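Local coordinates for putative lipoprotein YcdA (Bacillus subtilis subsp. subtilis str. 168, PDB 4R4G) that is of unknown function but is probably a membrane-anchored lipoprotein that joins an immunoglobulin-like N-terminal domain to an NTF2-related C-terminal domain, at residues V43-K48 against Y108-T113; S12-V17 against P114-D119; E176-F181 against G211-L216. All blocks are in the same frame, centred on the assembly; numbering follows the deposited sequence.

Contact 1 (V43-K48 against Y108-T113); sequences VNVAVK and YELNYT
Val43, Val45 and Val47 meet Leu110 and Tyr112 in a buried, largely apolar contact between the two sheets of the N-terminal immunoglobulin-like domain. Strand 39-48 belongs to one antiparallel sheet, where it lies between strands 16-25 and 93-102, whereas strand 107-112 is an inner strand of the other. The axes of the two short segments approach to 11.2 Å and run in roughly the same direction, with a signed crossing angle of -31°. No hydrogen bond joins them; Val43, Val45 and Val47 from one strand and Leu110 and Tyr112 from the other point between the sheets.

Leu110 serves two valines with a single methyl. Its CD2 lies 4.0 Å from CG1 of Val43, the two side chains reaching toward each other tip to tip, and 4.1 Å from CG1 of Val45, which it meets at a slant. The second pairing, further along the strands, is between Val47 and the phenol of Tyr112. Here CG1 of Val47 sits 3.7 Å from Tyr112 OH and 3.9 Å from CZ, so the valine methyl touches the hydroxyl end of the ring, approaching it obliquely. With CG anti to the backbone N (chi1 170°), the Tyr112 ring projects toward strand 39-48 from the far sheet, and the two side chains arrive from opposite directions.

Phe62, from strand 62-66, fills in beside this pairing: it touches both Val45 and Val47, and its ring meets that of Tyr112 with the planes about 35° apart. Val17 and Val125 also touch Tyr112, one from each sheet. Two twisted sheets packed in this aligned way, with valine, leucine and aromatic side chains between them, form the hydrophobic core characteristic of an immunoglobulin-like beta sandwich.

Contact 2 (S12-V17 against P114-D119); sequences SDIAQV and PESYGD
Ser12 OG is gripped by three groups in the turn that brings Ile14 and Ala15 to Pro114: it accepts weak hydrogen bonds from Ile14 N at 3.4 Å and from Ala15 N, and it is also bonded to Lys123 O. The turn closes a beta hairpin between strands 9-11 and 16-25 at one end of the immunoglobulin-like sandwich, where Ser12 N donates to Ala15 O. The loop that follows strand 107-112 packs against it.

Ile14 carries most of the contact. Its CG1 branch takes the crowded position between the backbone N and the carbonyl carbon (chi1 75°), which brings CD1 over to the loop. There CD1 meets Pro114 CG at 3.5 Å and Ser116 CB at 3.4 Å, and the isoleucine crosses the proline ring at about a right angle. Between these two partners the chain makes an inverse gamma turn centred on Glu115, closed by a weak bond from Ser116 N to Pro114 O.

The Ser116 hydroxyl, anti to its own amide nitrogen (chi1 166°), lies beside Ile14 CD1 and donates to Tyr117 O over 3.1 Å, tilted 30° from the carbonyl plane. Replaced by an alanine, Ser116 would probably leave Tyr117 O without this donor and Ile14 CD1 with less cover on that side. Lys123 NZ further secures the loop by bonding to both Ser116 O and Gly118 O. Leu55 touches Ala15 and Pro114 alike, and these two residues make the looser of the two apolar pairings, with Ala15 CB 4.5 Å from Pro114 CB.

Contact 3 (E176-F181 against G211-L216); sequences EIVNDF and GIKEGL
Helices 174-192 and 203-219 stand well apart at Val178 and Lys213, whose CA atoms are 11.6 Å from each other, the nearest such pair in the two segments. Each segment is regular alpha helix, as the bonds from Phe181 N to Ile177 O (3.0 Å) and from Gly215 N to Gly211 O (2.9 Å) attest, but no hydrogen bond links one segment to the other. One long side chain spans the separation.

Lys213 leaves its helix with CG anti to the carbonyl carbon (chi1 -70°) and is extended from there to its end, so that the ammonium group arrives at the other helix. NZ lies 4.0 Å from CG1 of Val178, the two side chains crossing at a slant, and 4.3 Å from CD2 of Phe181, whose ring it approaches obliquely. Phe181 starts out toward helix 203-219, and with CG anti to the backbone N (chi1 177°) its CD2 comes near NZ. Val178 and Phe181, one helical turn apart, thus lie beside the tip of the lysine without supplying a polar partner. That role falls to Asn182, next along the same helix, whose OD1 is hydrogen-bonded to NZ; Leu157 O adds a weak bond. These two neutral oxygens, one of a side-chain amide and one of a main-chain carbonyl, probably help to fix where the buried ammonium group lies.

The contact belongs to the C-terminal domain, whose sequence family is DUF5105 of the NTF2 clan. Leu157, at the end of helix 145-157, touches both Val178 and Phe181, and a tetraethylene glycol, probably from the crystallisation liquor, lies about 4 Å from the Phe181 side chain. On helix 203-219, Ile212 and Leu216 pack on Phe283 of helix 268-283 and on Ile324 of strand 324-325.

Overall arrangement
From the N terminus, the chain enters contact 2 at 12-17, runs up strand 16-25 and back into contact 1 at 43-48. Contact 1 closes at 108-113 and contact 2 immediately afterwards at 114-119, so the first is nested within the loop closed by the second. Their centres are 13 Å apart, and a probable hydrogen bond from Gln16 N to Lys48 O joins them within one sheet. Contact 1 ties the two sheets together and contact 2 the turn and loop at one end of the sandwich, with Tyr112 packing on Ala15 and Val17 between them. Contact 3 follows in series, joining two helices of the C-terminal domain; its centre lies about 51 Å from that of contact 1, beyond the centre of the chain.

Contact 1 (V43-K48 against Y108-T113)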
loop_
_atom_site.group_PDB
_atom_site.type_symbol
_atom_site.label_atom_id
_atom_site.label_comp_id
_atom_site.label_asym_id
_atom_site.label_seq_id
_atom_site.Cartn_x
_atom_site.Cartn_y
_atom_site.Cartn_z
ATOM N N VAL A 43 -18.532 -10.489 2.215
ATOM C CA VAL A 43 -19.586 -11.359 1.686
ATOM C C VAL A 43 -20.786 -10.472 1.303
ATOM O O VAL A 43 -21.408 -9.887 2.186
ATOM C CB VAL A 43 -19.979 -12.487 2.689
ATOM C CG1 VAL A 43 -20.913 -13.508 2.052
ATOM C CG2 VAL A 43 -18.746 -13.180 3.261
ATOM N N ASN A 44 -21.061 -10.325 -0.013
ATOM C CA ASN A 44 -22.211 -9.556 -0.493
ATOM C C ASN A 44 -23.373 -10.511 -0.542
ATOM O O ASN A 44 -23.266 -11.560 -1.175
ATOM C CB ASN A 44 -21.965 -8.879 -1.867
ATOM C CG ASN A 44 -23.107 -7.973 -2.295
ATOM O OD1 ASN A 44 -24.118 -8.401 -2.876
ATOM N ND2 ASN A 44 -23.002 -6.707 -1.961
ATOM N N VAL A 45 -24.438 -10.197 0.194
ATOM C CA VAL A 45 -25.612 -11.044 0.301
ATOM C C VAL A 45 -26.841 -10.281 -0.162
ATOM O O VAL A 45 -26.817 -9.053 -0.244
ATOM C CB VAL A 45 -25.827 -11.613 1.747
ATOM C CG1 VAL A 45 -24.665 -12.504 2.187
ATOM C CG2 VAL A 45 -26.101 -10.504 2.769
ATOM N N ALA A 46 -27.923 -11.031 -0.414
ATOM C CA ALA A 46 -29.251 -10.561 -0.773
ATOM C C ALA A 46 -30.237 -11.371 0.004
ATOM O O ALA A 46 -30.116 -12.599 0.034
ATOM C CB ALA A 46 -29.483 -10.716 -2.260
ATOM N N VAL A 47 -31.163 -10.703 0.704
ATOM C CA VAL A 47 -32.159 -11.403 1.516
ATOM C C VAL A 47 -33.555 -11.066 0.985
ATOM O O VAL A 47 -33.986 -9.919 1.075
ATOM C CB VAL A 47 -32.024 -11.129 3.049
ATOM C CG1 VAL A 47 -32.960 -12.033 3.860
ATOM C CG2 VAL A 47 -30.587 -11.317 3.515
ATOM N N LYS A 48 -34.241 -12.073 0.412
ATOM C CA LYS A 48 -35.615 -11.973 -0.114
ATOM C C LYS A 48 -36.603 -12.461 0.946
ATOM O O LYS A 48 -36.390 -13.536 1.518
ATOM C CB LYS A 48 -35.756 -12.799 -1.418
ATOM C CG LYS A 48 -37.087 -12.615 -2.153
ATOM C CD LYS A 48 -36.943 -12.635 -3.686
ATOM C CE LYS A 48 -38.282 -12.441 -4.366
ATOM N NZ LYS A 48 -38.151 -12.155 -5.817
ATOM N N TYR A 108 -14.891 -21.415 5.901
ATOM C CA TYR A 108 -15.863 -20.571 6.581
ATOM C C TYR A 108 -17.269 -21.132 6.451
ATOM O O TYR A 108 -17.540 -22.010 5.625
ATOM C CB TYR A 108 -15.795 -19.103 6.093
ATOM C CG TYR A 108 -14.370 -18.612 5.902
ATOM C CD1 TYR A 108 -13.509 -18.458 6.992
ATOM C CD2 TYR A 108 -13.867 -18.345 4.630
ATOM C CE1 TYR A 108 -12.182 -18.062 6.816
ATOM C CE2 TYR A 108 -12.547 -17.923 4.447
ATOM C CZ TYR A 108 -11.710 -17.785 5.543
ATOM O OH TYR A 108 -10.409 -17.391 5.364
ATOM N N GLU A 109 -18.128 -20.688 7.368
ATOM C CA GLU A 109 -19.518 -21.024 7.438
ATOM C C GLU A 109 -20.260 -19.774 7.819
ATOM O O GLU A 109 -19.990 -19.198 8.868
ATOM C CB GLU A 109 -19.773 -22.172 8.404
ATOM C CG GLU A 109 -21.244 -22.554 8.474
ATOM C CD GLU A 109 -21.589 -23.844 9.189
ATOM O OE1 GLU A 109 -21.386 -24.930 8.592
ATOM O OE2 GLU A 109 -22.144 -23.760 10.310
ATOM N N LEU A 110 -21.141 -19.306 6.919
ATOM C CA LEU A 110 -21.979 -18.145 7.133
ATOM C C LEU A 110 -23.344 -18.632 7.545
ATOM O O LEU A 110 -23.917 -19.464 6.840
ATOM C CB LEU A 110 -22.055 -17.278 5.862
ATOM C CG LEU A 110 -22.886 -15.992 5.948
ATOM C CD1 LEU A 110 -22.134 -14.910 6.654
ATOM C CD2 LEU A 110 -23.250 -15.496 4.572
ATOM N N ASN A 111 -23.852 -18.145 8.700
ATOM C CA ASN A 111 -25.192 -18.509 9.183
ATOM C C ASN A 111 -26.050 -17.273 9.226
ATOM O O ASN A 111 -25.571 -16.203 9.587
ATOM C CB ASN A 111 -25.189 -19.213 10.560
ATOM C CG ASN A 111 -26.580 -19.686 11.024
ATOM O OD1 ASN A 111 -27.164 -20.643 10.482
ATOM N ND2 ASN A 111 -27.161 -19.009 12.018
ATOM N N TYR A 112 -27.327 -17.415 8.798
ATOM C CA TYR A 112 -28.338 -16.357 8.786
ATOM C C TYR A 112 -29.512 -16.804 9.609
ATOM O O TYR A 112 -30.071 -17.865 9.325
ATOM C CB TYR A 112 -28.797 -15.967 7.377
ATOM C CG TYR A 112 -30.012 -15.054 7.388
ATOM C CD1 TYR A 112 -29.937 -13.760 7.903
ATOM C CD2 TYR A 112 -31.248 -15.498 6.926
ATOM C CE1 TYR A 112 -31.047 -12.911 7.896
ATOM C CE2 TYR A 112 -32.373 -14.670 6.948
ATOM C CZ TYR A 112 -32.269 -13.376 7.432
ATOM O OH TYR A 112 -33.389 -12.569 7.471
ATOM N N THR A 113 -29.882 -16.003 10.635
ATOM C CA THR A 113 -31.025 -16.266 11.503
ATOM C C THR A 113 -31.964 -15.069 11.351
ATOM O O THR A 113 -31.676 -13.973 11.853
ATOM C CB THR A 113 -30.610 -16.598 12.957
ATOM O OG1 THR A 113 -29.905 -17.845 12.966
ATOM C CG2 THR A 113 -31.810 -16.716 13.902
#

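Contact 2 (S12-V17 against P114-D119)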
loop_
_atom_site.group_PDB
_atom_site.type_symbol
_atom_site.label_atom_id
_atom_site.label_comp_id
_atom_site.label_asym_id
_atom_site.label_seq_id
_atom_site.Cartn_x
_atom_site.Cartn_y
_atom_site.Cartn_z
ATOM N N SER A 12 -35.466 -20.759 3.679
ATOM C CA SER A 12 -36.407 -21.286 4.635
ATOM C C SER A 12 -37.764 -20.787 4.151
ATOM O O SER A 12 -37.824 -20.054 3.155
ATOM C CB SER A 12 -36.073 -20.840 6.055
ATOM O OG SER A 12 -36.379 -19.472 6.260
ATOM N N ASP A 13 -38.839 -21.169 4.828
ATOM C CA ASP A 13 -40.179 -20.748 4.437
ATOM C C ASP A 13 -40.399 -19.233 4.665
ATOM O O ASP A 13 -41.300 -18.658 4.038
ATOM C CB ASP A 13 -41.259 -21.588 5.179
ATOM C CG ASP A 13 -41.143 -21.696 6.704
ATOM O OD1 ASP A 13 -39.990 -21.635 7.232
ATOM O OD2 ASP A 13 -42.189 -21.910 7.364
ATOM N N ILE A 14 -39.559 -18.587 5.520
ATOM C CA ILE A 14 -39.734 -17.171 5.851
ATOM C C ILE A 14 -38.718 -16.233 5.162
ATOM O O ILE A 14 -39.048 -15.062 4.984
ATOM C CB ILE A 14 -39.811 -16.909 7.376
ATOM C CG1 ILE A 14 -38.467 -17.001 8.075
ATOM C CG2 ILE A 14 -40.894 -17.764 8.062
ATOM C CD1 ILE A 14 -38.502 -16.262 9.313
ATOM N N ALA A 15 -37.529 -16.720 4.745
ATOM C CA ALA A 15 -36.555 -15.871 4.040
ATOM C C ALA A 15 -35.695 -16.663 3.057
ATOM O O ALA A 15 -35.522 -17.870 3.222
ATOM C CB ALA A 15 -35.663 -15.144 5.032
ATOM N N GLN A 16 -35.166 -15.978 2.024
ATOM C CA GLN A 16 -34.272 -16.570 1.032
ATOM C C GLN A 16 -32.978 -15.768 0.992
ATOM O O GLN A 16 -33.008 -14.553 0.773
ATOM C CB GLN A 16 -34.913 -16.661 -0.368
ATOM C CG GLN A 16 -33.992 -17.331 -1.408
ATOM C CD GLN A 16 -34.334 -17.039 -2.849
ATOM O OE1 GLN A 16 -34.686 -17.945 -3.618
ATOM N NE2 GLN A 16 -34.187 -15.783 -3.259
ATOM N N VAL A 17 -31.840 -16.444 1.206
ATOM C CA VAL A 17 -30.551 -15.768 1.217
ATOM C C VAL A 17 -29.726 -16.232 0.029
ATOM O O VAL A 17 -29.635 -17.427 -0.243
ATOM C CB VAL A 17 -29.807 -15.977 2.561
ATOM C CG1 VAL A 17 -28.520 -15.163 2.626
ATOM C CG2 VAL A 17 -30.707 -15.634 3.736
ATOM N N PRO A 114 -33.086 -15.282 10.625
ATOM C CA PRO A 114 -34.057 -14.187 10.402
ATOM C C PRO A 114 -34.687 -13.676 11.692
ATOM O O PRO A 114 -34.849 -14.441 12.644
ATOM C CB PRO A 114 -35.109 -14.817 9.486
ATOM C CG PRO A 114 -34.979 -16.279 9.707
ATOM C CD PRO A 114 -33.525 -16.527 9.963
ATOM N N GLU A 115 -34.986 -12.357 11.724
ATOM C CA GLU A 115 -35.572 -11.666 12.875
ATOM C C GLU A 115 -37.056 -11.984 12.894
ATOM O O GLU A 115 -37.900 -11.209 12.425
ATOM C CB GLU A 115 -35.284 -10.160 12.834
ATOM C CG GLU A 115 -33.812 -9.823 12.963
ATOM C CD GLU A 115 -33.418 -8.373 13.192
ATOM O OE1 GLU A 115 -34.321 -7.514 13.315
ATOM O OE2 GLU A 115 -32.198 -8.099 13.278
ATOM N N SER A 116 -37.351 -13.185 13.395
ATOM C CA SER A 116 -38.674 -13.777 13.443
ATOM C C SER A 116 -38.960 -14.372 14.811
ATOM O O SER A 116 -38.037 -14.704 15.561
ATOM C CB SER A 116 -38.770 -14.855 12.367
ATOM O OG SER A 116 -39.877 -15.732 12.484
ATOM N N TYR A 117 -40.259 -14.488 15.140
ATOM C CA TYR A 117 -40.712 -15.117 16.375
ATOM C C TYR A 117 -40.536 -16.631 16.204
ATOM O O TYR A 117 -40.707 -17.156 15.093
ATOM C CB TYR A 117 -42.170 -14.725 16.688
ATOM N N GLY A 118 -40.096 -17.297 17.264
ATOM C CA GLY A 118 -39.939 -18.744 17.232
ATOM C C GLY A 118 -38.529 -19.280 17.191
ATOM O O GLY A 118 -37.547 -18.536 17.345
ATOM N N ASP A 119 -38.450 -20.607 16.988
ATOM C CA ASP A 119 -37.237 -21.411 16.977
ATOM C C ASP A 119 -36.359 -21.075 15.796
ATOM O O ASP A 119 -36.842 -20.998 14.665
ATOM C CB ASP A 119 -37.583 -22.903 17.002
ATOM C CG ASP A 119 -38.343 -23.331 18.241
ATOM O OD1 ASP A 119 -38.179 -22.672 19.301
ATOM O OD2 ASP A 119 -39.077 -24.335 18.162
#

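Contact 3 (E176-F181 against G211-L216)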
loop_
_atom_site.group_PDB
_atom_site.type_symbol
_atom_site.label_atom_id
_atom_site.label_comp_id
_atom_site.label_asym_id
_atom_site.label_seq_id
_atom_site.Cartn_x
_atom_site.Cartn_y
_atom_site.Cartn_z
ATOM N N GLU A 176 9.515 11.074 -18.191
ATOM C CA GLU A 176 9.071 12.381 -17.706
ATOM C C GLU A 176 9.185 12.528 -16.182
ATOM O O GLU A 176 9.716 13.540 -15.728
ATOM C CB GLU A 176 7.622 12.645 -18.140
ATOM C CG GLU A 176 7.254 14.113 -18.246
ATOM C CD GLU A 176 5.951 14.365 -18.973
ATOM O OE1 GLU A 176 4.876 14.124 -18.371
ATOM O OE2 GLU A 176 6.007 14.792 -20.150
ATOM N N ILE A 177 8.684 11.541 -15.402
ATOM C CA ILE A 177 8.681 11.596 -13.936
ATOM C C ILE A 177 10.108 11.561 -13.377
ATOM O O ILE A 177 10.377 12.278 -12.416
ATOM C CB ILE A 177 7.749 10.524 -13.298
ATOM C CG1 ILE A 177 7.498 10.811 -11.809
ATOM C CG2 ILE A 177 8.208 9.081 -13.528
ATOM C CD1 ILE A 177 6.153 10.417 -11.361
ATOM N N VAL A 178 11.019 10.800 -14.016
ATOM C CA VAL A 178 12.422 10.668 -13.626
ATOM C C VAL A 178 13.185 11.977 -13.920
ATOM O O VAL A 178 13.921 12.460 -13.053
ATOM C CB VAL A 178 13.083 9.454 -14.329
ATOM C CG1 VAL A 178 14.603 9.478 -14.191
ATOM C CG2 VAL A 178 12.519 8.146 -13.807
ATOM N N ASN A 179 13.024 12.533 -15.137
ATOM C CA ASN A 179 13.683 13.776 -15.529
ATOM C C ASN A 179 13.255 14.917 -14.623
ATOM O O ASN A 179 14.103 15.693 -14.170
ATOM C CB ASN A 179 13.411 14.107 -16.995
ATOM C CG ASN A 179 14.340 13.388 -17.941
ATOM O OD1 ASN A 179 14.408 12.151 -17.987
ATOM N ND2 ASN A 179 15.095 14.153 -18.710
ATOM N N ASP A 180 11.952 14.984 -14.309
ATOM C CA ASP A 180 11.428 15.998 -13.400
ATOM C C ASP A 180 12.039 15.828 -12.013
ATOM O O ASP A 180 12.480 16.819 -11.425
ATOM C CB ASP A 180 9.893 15.950 -13.330
ATOM C CG ASP A 180 9.153 16.468 -14.559
ATOM O OD1 ASP A 180 9.817 17.061 -15.465
ATOM O OD2 ASP A 180 7.915 16.292 -14.618
ATOM N N PHE A 181 12.125 14.560 -11.527
ATOM C CA PHE A 181 12.697 14.216 -10.223
ATOM C C PHE A 181 14.155 14.611 -10.163
ATOM O O PHE A 181 14.536 15.309 -9.236
ATOM C CB PHE A 181 12.523 12.716 -9.893
ATOM C CG PHE A 181 13.168 12.281 -8.588
ATOM C CD1 PHE A 181 12.494 12.420 -7.377
ATOM C CD2 PHE A 181 14.453 11.733 -8.574
ATOM C CE1 PHE A 181 13.099 12.036 -6.175
ATOM C CE2 PHE A 181 15.054 11.350 -7.374
ATOM C CZ PHE A 181 14.373 11.498 -6.185
ATOM N N GLY A 211 25.270 8.615 -9.025
ATOM C CA GLY A 211 26.025 7.975 -7.951
ATOM C C GLY A 211 25.164 7.674 -6.738
ATOM O O GLY A 211 25.193 6.548 -6.234
ATOM N N ILE A 212 24.382 8.672 -6.261
ATOM C CA ILE A 212 23.445 8.511 -5.130
ATOM C C ILE A 212 22.483 7.361 -5.439
ATOM O O ILE A 212 22.339 6.465 -4.616
ATOM C CB ILE A 212 22.676 9.824 -4.792
ATOM C CG1 ILE A 212 23.589 10.828 -4.074
ATOM C CG2 ILE A 212 21.452 9.545 -3.951
ATOM C CD1 ILE A 212 23.093 12.245 -4.144
ATOM N N LYS A 213 21.882 7.354 -6.638
ATOM C CA LYS A 213 20.973 6.292 -7.090
ATOM C C LYS A 213 21.640 4.914 -7.119
ATOM O O LYS A 213 21.004 3.936 -6.742
ATOM C CB LYS A 213 20.389 6.602 -8.477
ATOM C CG LYS A 213 19.394 7.748 -8.483
ATOM C CD LYS A 213 18.605 7.762 -9.752
ATOM C CE LYS A 213 17.837 9.046 -9.867
ATOM N NZ LYS A 213 16.738 8.922 -10.864
ATOM N N GLU A 214 22.904 4.827 -7.532
ATOM C CA GLU A 214 23.582 3.535 -7.576
ATOM C C GLU A 214 23.820 3.040 -6.155
ATOM O O GLU A 214 23.608 1.854 -5.888
ATOM C CB GLU A 214 24.877 3.582 -8.385
ATOM C CG GLU A 214 25.204 2.226 -8.998
ATOM C CD GLU A 214 26.667 1.814 -8.940
ATOM O OE1 GLU A 214 27.512 2.473 -9.596
ATOM O OE2 GLU A 214 26.960 0.801 -8.261
ATOM N N GLY A 215 24.165 3.969 -5.256
ATOM C CA GLY A 215 24.376 3.694 -3.839
ATOM C C GLY A 215 23.110 3.197 -3.170
ATOM O O GLY A 215 23.130 2.163 -2.500
ATOM N N LEU A 216 21.983 3.900 -3.387
ATOM C CA LEU A 216 20.704 3.522 -2.799
ATOM C C LEU A 216 20.224 2.194 -3.335
ATOM O O LEU A 216 19.723 1.395 -2.555
ATOM C CB LEU A 216 19.633 4.602 -3.001
ATOM C CG LEU A 216 19.909 5.999 -2.408
ATOM C CD1 LEU A 216 18.773 6.946 -2.716
ATOM C CD2 LEU A 216 20.104 5.961 -0.902
#